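Local coordinates for H/ACA ribonucleoprotein complex non-core subunit NAF1 (Saccharomyces cerevisiae, PDB 2V3M) that binds RNA and assists the assembly of box H/ACA small nucleolar ribonucleoproteins, leaving the particle when GAR1 takes its place, at residues I24-I30 against C64-L70; N42-A48 against P84-L90. All coordinates share one frame. Residues are numbered along the deposited sequence.

Contact 1. Residues I24-I30 against C64-L70; sequences ISEKTII and CLEDRTL
Three side chains make the apolar centre: I24 from the N-terminal loop, I30 at the start of strand 30-40, and C64 from strand 62-65. I24 CD1 lies 3.8 Å from C64 CB and 3.6 Å from L70 CB. I30 CG1 rests 3.4 Å from C64 SG. V112 and F110 of strand 108-112 extend this patch, and C64 and F110 are joined by backbone hydrogen bonding.

A type I turn runs from S25 to T28, closed by T28 N to S25 O at 3.0 Å, and T28 OG1 also donates to S25 O. A second type I turn, L65 to R68, with R68 in the left-handed region (66/21) as the G1 bulge, makes a 3:5 hairpin between strands 62-65 and 70-73. R68 N donates a hydrogen bond to L65 O (3.1 Å) and L65 N to T69 O (2.9 Å). D67 OD1 accepts from T69 N at 3.1 Å, an Asx turn, and D67 OD2 forms a salt bridge with R104. The closest CA pair is I24 with R68, at 6.1 Å.

From this hairpin R68 (chi1 m, chi2 t) reaches into the S25-T28 turn. Its NH1 donates to T28 O at 2.8 Å, and NH2 adds a weak bond to the same oxygen at 3.2 Å. I30 CD1 covers one guanidinium face; E26 O lies over the opposite one. E26 OE1 is 3.4 Å from R68 NE, a salt bridge of charge alone.

One arginine thus pins the N-terminal loop to the hairpin mainly through a backbone carbonyl, with the E26 carboxylate adding charge attraction.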
loop_
_atom_site.group_PDB
_atom_site.type_symbol
_atom_site.label_atom_id
_atom_site.label_comp_id
_atom_site.label_asym_id
_atom_site.label_seq_id
_atom_site.Cartn_x
_atom_site.Cartn_y
_atom_site.Cartn_z
ATOM N N ILE A 24 8.652 12.713 19.779
ATOM C CA ILE A 24 9.143 11.597 20.561
ATOM C C ILE A 24 10.397 12.061 21.258
ATOM O O ILE A 24 11.369 12.528 20.663
ATOM C CB ILE A 24 9.379 10.361 19.756
ATOM C CG1 ILE A 24 8.087 9.964 19.022
ATOM C CG2 ILE A 24 9.796 9.272 20.676
ATOM C CD1 ILE A 24 8.087 10.078 17.444
ATOM N N SER A 25 10.346 11.978 22.556
ATOM C CA SER A 25 11.490 12.321 23.373
ATOM C C SER A 25 12.710 11.367 23.134
ATOM O O SER A 25 12.574 10.160 22.911
ATOM C CB SER A 25 11.004 12.325 24.817
ATOM O OG SER A 25 12.051 12.116 25.708
ATOM N N GLU A 26 13.916 11.903 23.192
ATOM C CA GLU A 26 15.117 11.102 22.896
ATOM C C GLU A 26 15.462 9.980 23.880
ATOM O O GLU A 26 16.284 9.090 23.624
ATOM C CB GLU A 26 16.284 12.034 22.879
ATOM C CG GLU A 26 17.361 11.603 21.971
ATOM C CD GLU A 26 17.205 12.033 20.556
ATOM O OE1 GLU A 26 16.362 11.542 19.884
ATOM O OE2 GLU A 26 17.966 12.819 20.043
ATOM N N LYS A 27 14.859 10.089 25.045
ATOM C CA LYS A 27 14.940 9.074 26.053
ATOM C C LYS A 27 14.126 7.868 25.693
ATOM O O LYS A 27 14.509 6.791 26.096
ATOM C CB LYS A 27 14.273 9.553 27.318
ATOM C CG LYS A 27 14.715 10.740 27.794
ATOM C CD LYS A 27 15.957 10.437 28.437
ATOM C CE LYS A 27 16.379 11.609 29.110
ATOM N NZ LYS A 27 15.956 12.710 28.321
ATOM N N THR A 28 12.965 8.024 25.052
ATOM C CA THR A 28 12.060 6.928 25.128
ATOM C C THR A 28 12.575 5.770 24.276
ATOM O O THR A 28 13.428 5.979 23.407
ATOM C CB THR A 28 10.579 7.306 24.884
ATOM O OG1 THR A 28 10.367 7.936 23.628
ATOM C CG2 THR A 28 10.080 8.181 25.929
ATOM N N ILE A 29 12.089 4.558 24.559
ATOM C CA ILE A 29 12.494 3.362 23.838
ATOM C C ILE A 29 11.754 3.278 22.536
ATOM O O ILE A 29 10.576 3.552 22.458
ATOM C CB ILE A 29 12.359 2.110 24.714
ATOM C CG1 ILE A 29 13.099 2.416 26.014
ATOM C CG2 ILE A 29 12.880 0.871 23.977
ATOM C CD1 ILE A 29 13.318 1.371 26.955
ATOM N N ILE A 30 12.524 2.950 21.522
ATOM C CA ILE A 30 12.088 2.826 20.162
ATOM C C ILE A 30 12.324 1.338 19.833
ATOM O O ILE A 30 13.330 0.751 20.293
ATOM C CB ILE A 30 12.935 3.818 19.314
ATOM C CG1 ILE A 30 12.055 4.713 18.511
ATOM C CG2 ILE A 30 13.775 3.199 18.268
ATOM C CD1 ILE A 30 11.536 5.714 19.236
ATOM N N CYS A 64 7.621 5.625 14.080
ATOM C CA CYS A 64 8.624 6.671 13.762
ATOM C C CYS A 64 9.802 6.080 13.005
ATOM O O CYS A 64 9.903 4.895 12.930
ATOM C CB CYS A 64 9.164 7.297 15.044
ATOM S SG CYS A 64 9.986 6.099 16.238
ATOM N N LEU A 65 10.667 6.907 12.461
ATOM C CA LEU A 65 11.854 6.448 11.820
ATOM C C LEU A 65 12.876 6.289 12.930
ATOM O O LEU A 65 12.554 6.599 14.036
ATOM C CB LEU A 65 12.261 7.476 10.749
ATOM C CG LEU A 65 11.600 7.317 9.354
ATOM C CD1 LEU A 65 10.618 6.191 9.260
ATOM C CD2 LEU A 65 11.005 8.592 8.916
ATOM N N GLU A 66 14.086 5.835 12.639
ATOM C CA GLU A 66 15.208 5.807 13.589
ATOM C C GLU A 66 15.579 7.156 14.114
ATOM O O GLU A 66 16.130 7.264 15.190
ATOM C CB GLU A 66 16.418 5.195 12.923
ATOM C CG GLU A 66 17.349 4.579 13.857
ATOM C CD GLU A 66 18.354 3.687 13.172
ATOM O OE1 GLU A 66 19.024 2.946 13.872
ATOM O OE2 GLU A 66 18.470 3.711 11.927
ATOM N N ASP A 67 15.375 8.221 13.356
ATOM C CA ASP A 67 15.794 9.519 13.923
ATOM C C ASP A 67 14.660 10.122 14.742
ATOM O O ASP A 67 14.630 11.306 15.053
ATOM C CB ASP A 67 16.235 10.509 12.865
ATOM C CG ASP A 67 15.162 10.792 11.823
ATOM O OD1 ASP A 67 14.078 10.168 11.884
ATOM O OD2 ASP A 67 15.426 11.623 10.900
ATOM N N ARG A 68 13.703 9.295 15.077
ATOM C CA ARG A 68 12.541 9.755 15.797
ATOM C C ARG A 68 11.595 10.742 15.064
ATOM O O ARG A 68 10.793 11.437 15.675
ATOM C CB ARG A 68 12.935 10.251 17.165
ATOM C CG ARG A 68 13.217 9.149 18.143
ATOM C CD ARG A 68 14.160 9.574 19.192
ATOM N NE ARG A 68 14.980 8.441 19.627
ATOM C CZ ARG A 68 14.659 7.607 20.622
ATOM N NH1 ARG A 68 13.492 7.751 21.244
ATOM N NH2 ARG A 68 15.465 6.595 20.981
ATOM N N THR A 69 11.677 10.740 13.741
ATOM C CA THR A 69 10.743 11.442 12.922
ATOM C C THR A 69 9.449 10.663 13.077
ATOM O O THR A 69 9.363 9.476 12.802
ATOM C CB THR A 69 11.165 11.484 11.464
ATOM O OG1 THR A 69 12.333 12.304 11.333
ATOM C CG2 THR A 69 10.050 12.097 10.669
ATOM N N LEU A 70 8.432 11.342 13.569
ATOM C CA LEU A 70 7.178 10.723 13.847
ATOM C C LEU A 70 6.361 10.448 12.573
ATOM O O LEU A 70 6.075 11.429 11.827
ATOM C CB LEU A 70 6.410 11.663 14.723
ATOM C CG LEU A 70 4.876 11.429 14.632
ATOM C CD1 LEU A 70 4.525 10.322 15.595
ATOM C CD2 LEU A 70 3.909 12.677 14.890
#

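Contact 2. Residues N42-A48 against P84-L90; sequences NNIIIHA and PFYRIKL
Six backbone hydrogen bonds join two antiparallel strands, 43-48 and 85-89. I44 and I88 exchange a pair, I44 N to I88 O and I88 N to I44 O, both 2.8 Å. I46 N donates to Y86 O at 2.9 Å and Y86 N to I46 O at 2.8 Å. L90 N to N42 O (2.8 Å) and A48 N to P84 O (3.1 Å) close the ends. N43-K89, I45-R87 and H47-F85 are the non-hydrogen-bonded pairs. The segment axes approach to 4.6 Å, with N-to-C directions 158° apart.

R87 NE donates to N43 OD1 at 3.0 Å, nearly straight. R87 NH1 forms a salt bridge with E76. On the same face H47 (chi1 t) and F85 (chi1 m) make an offset stack, centroids 4.3 Å apart and planes at 24°. F40 of the second subunit meets the F85 ring.

On the other face I46 CD1 packs on I88 CD1 at 3.8 Å, and I44 CG1 on L90 CD1 at 4.2 Å. A48 CB lies 3.6 Å from Y86 CE1. Helix 95-102 covers I44 and L90 with F98.

This is a regular antiparallel ladder within the beta-sheet of the Gar1-like domain.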
loop_
_atom_site.group_PDB
_atom_site.type_symbol
_atom_site.label_atom_id
_atom_site.label_comp_id
_atom_site.label_asym_id
_atom_site.label_seq_id
_atom_site.Cartn_x
_atom_site.Cartn_y
_atom_site.Cartn_z
ATOM N N ASN A 42 -1.934 10.228 1.101
ATOM C CA ASN A 42 -1.812 10.375 2.537
ATOM C C ASN A 42 -1.775 9.065 3.279
ATOM O O ASN A 42 -1.818 9.103 4.520
ATOM C CB ASN A 42 -2.901 11.248 3.139
ATOM C CG ASN A 42 -2.811 12.677 2.708
ATOM O OD1 ASN A 42 -1.739 13.300 2.632
ATOM N ND2 ASN A 42 -3.954 13.226 2.434
ATOM N N ASN A 43 -1.679 7.908 2.612
ATOM C CA ASN A 43 -1.342 6.697 3.379
ATOM C C ASN A 43 0.145 6.366 3.385
ATOM O O ASN A 43 0.811 6.546 2.341
ATOM C CB ASN A 43 -2.072 5.525 2.865
ATOM C CG ASN A 43 -3.559 5.707 2.963
ATOM O OD1 ASN A 43 -4.197 5.334 3.993
ATOM N ND2 ASN A 43 -4.176 6.243 1.864
ATOM N N ILE A 44 0.647 5.897 4.524
ATOM C CA ILE A 44 1.991 5.420 4.613
ATOM C C ILE A 44 1.873 3.915 4.918
ATOM O O ILE A 44 1.112 3.479 5.799
ATOM C CB ILE A 44 2.756 6.142 5.755
ATOM C CG1 ILE A 44 2.927 7.609 5.449
ATOM C CG2 ILE A 44 4.094 5.507 6.020
ATOM C CD1 ILE A 44 3.339 7.865 4.108
ATOM N N ILE A 45 2.616 3.126 4.168
ATOM C CA ILE A 45 2.549 1.696 4.284
ATOM C C ILE A 45 3.888 1.152 4.824
ATOM O O ILE A 45 4.923 1.422 4.240
ATOM C CB ILE A 45 2.332 1.066 2.943
ATOM C CG1 ILE A 45 0.955 1.362 2.480
ATOM C CG2 ILE A 45 2.451 -0.398 3.048
ATOM C CD1 ILE A 45 0.007 1.610 3.405
ATOM N N ILE A 46 3.839 0.364 5.880
ATOM C CA ILE A 46 5.040 -0.242 6.468
ATOM C C ILE A 46 4.978 -1.770 6.379
ATOM O O ILE A 46 3.903 -2.370 6.655
ATOM C CB ILE A 46 5.170 0.214 7.968
ATOM C CG1 ILE A 46 5.181 1.749 7.902
ATOM C CG2 ILE A 46 6.429 -0.441 8.707
ATOM C CD1 ILE A 46 5.629 2.407 8.974
ATOM N N HIS A 47 6.059 -2.402 5.990
ATOM C CA HIS A 47 5.953 -3.800 5.802
ATOM C C HIS A 47 6.551 -4.399 7.031
ATOM O O HIS A 47 7.714 -4.085 7.355
ATOM C CB HIS A 47 6.744 -4.246 4.584
ATOM C CG HIS A 47 6.440 -5.648 4.144
ATOM N ND1 HIS A 47 7.031 -6.233 3.042
ATOM C CD2 HIS A 47 5.619 -6.599 4.660
ATOM C CE1 HIS A 47 6.574 -7.468 2.870
ATOM N NE2 HIS A 47 5.714 -7.718 3.843
ATOM N N ALA A 48 5.777 -5.237 7.742
ATOM C CA ALA A 48 6.274 -5.857 8.975
ATOM C C ALA A 48 7.561 -6.671 8.777
ATOM O O ALA A 48 7.763 -7.280 7.728
ATOM C CB ALA A 48 5.214 -6.702 9.617
ATOM N N PRO A 84 2.650 -9.019 7.978
ATOM C CA PRO A 84 1.593 -8.075 7.866
ATOM C C PRO A 84 2.055 -6.823 7.124
ATOM O O PRO A 84 3.192 -6.631 6.912
ATOM C CB PRO A 84 1.299 -7.784 9.343
ATOM C CG PRO A 84 1.740 -8.881 10.043
ATOM C CD PRO A 84 2.928 -9.353 9.370
ATOM N N PHE A 85 1.164 -5.947 6.767
ATOM C CA PHE A 85 1.481 -4.592 6.326
ATOM C C PHE A 85 0.693 -3.665 7.184
ATOM O O PHE A 85 -0.480 -3.977 7.468
ATOM C CB PHE A 85 0.917 -4.304 4.961
ATOM C CG PHE A 85 1.614 -5.008 3.845
ATOM C CD1 PHE A 85 1.021 -6.090 3.238
ATOM C CD2 PHE A 85 2.810 -4.585 3.385
ATOM C CE1 PHE A 85 1.645 -6.770 2.168
ATOM C CE2 PHE A 85 3.481 -5.265 2.357
ATOM C CZ PHE A 85 2.918 -6.343 1.729
ATOM N N TYR A 86 1.307 -2.545 7.581
ATOM C CA TYR A 86 0.645 -1.634 8.442
ATOM C C TYR A 86 0.310 -0.423 7.625
ATOM O O TYR A 86 1.116 0.039 6.826
ATOM C CB TYR A 86 1.566 -1.298 9.545
ATOM C CG TYR A 86 1.970 -2.480 10.332
ATOM C CD1 TYR A 86 3.316 -2.744 10.606
ATOM C CD2 TYR A 86 1.025 -3.374 10.799
ATOM C CE1 TYR A 86 3.705 -3.866 11.347
ATOM C CE2 TYR A 86 1.382 -4.442 11.585
ATOM C CZ TYR A 86 2.735 -4.710 11.854
ATOM O OH TYR A 86 3.061 -5.830 12.635
ATOM N N ARG A 87 -0.899 0.083 7.759
ATOM C CA ARG A 87 -1.238 1.322 7.064
ATOM C C ARG A 87 -1.520 2.456 8.031
ATOM O O ARG A 87 -2.379 2.301 8.972
ATOM C CB ARG A 87 -2.427 1.026 6.224
ATOM C CG ARG A 87 -2.921 2.122 5.313
ATOM C CD ARG A 87 -4.338 1.636 4.825
ATOM N NE ARG A 87 -5.243 2.734 4.940
ATOM C CZ ARG A 87 -6.462 2.721 5.457
ATOM N NH1 ARG A 87 -7.043 1.633 5.909
ATOM N NH2 ARG A 87 -7.158 3.846 5.459
ATOM N N ILE A 88 -0.785 3.573 7.836
ATOM C CA ILE A 88 -0.939 4.791 8.675
ATOM C C ILE A 88 -1.527 5.863 7.771
ATOM O O ILE A 88 -0.896 6.273 6.829
ATOM C CB ILE A 88 0.385 5.267 9.273
ATOM C CG1 ILE A 88 0.935 4.267 10.260
ATOM C CG2 ILE A 88 0.137 6.532 10.076
ATOM C CD1 ILE A 88 2.073 3.596 9.836
ATOM N N LYS A 89 -2.750 6.256 8.025
ATOM C CA LYS A 89 -3.327 7.297 7.271
ATOM C C LYS A 89 -3.103 8.627 7.913
ATOM O O LYS A 89 -3.582 8.769 9.031
ATOM C CB LYS A 89 -4.798 7.067 7.248
ATOM C CG LYS A 89 -5.596 8.202 6.700
ATOM C CD LYS A 89 -5.451 8.334 5.211
ATOM C CE LYS A 89 -6.680 9.111 4.738
ATOM N NZ LYS A 89 -6.798 9.278 3.266
ATOM N N LEU A 90 -2.385 9.571 7.246
ATOM C CA LEU A 90 -2.142 10.899 7.781
ATOM C C LEU A 90 -3.366 11.821 7.445
ATOM O O LEU A 90 -4.038 11.645 6.429
ATOM C CB LEU A 90 -0.865 11.466 7.234
ATOM C CG LEU A 90 0.394 10.685 7.525
ATOM C CD1 LEU A 90 1.559 11.338 6.850
ATOM C CD2 LEU A 90 0.658 10.590 8.963
#

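Overall arrangement
From the N terminus the chain reaches the 24-30 loop, then runs along strand 30-40 and turns into strand 43-48. Contact 1 closes when the chain returns at C64-L70. By then the first segment of contact 2 has passed, and its partner P84-L90 follows later. The two loops therefore cross rather than nest. Contact 1 ties the N-terminal loop to the hairpin of strands 62-65 and 70-73 at one edge of the sheet. Contact 2 joins strands towards the other edge. Strands 30-40 and 108-112 lie between them. The contacts sit on opposite sides of the chain centre, their centres about 18 Å apart.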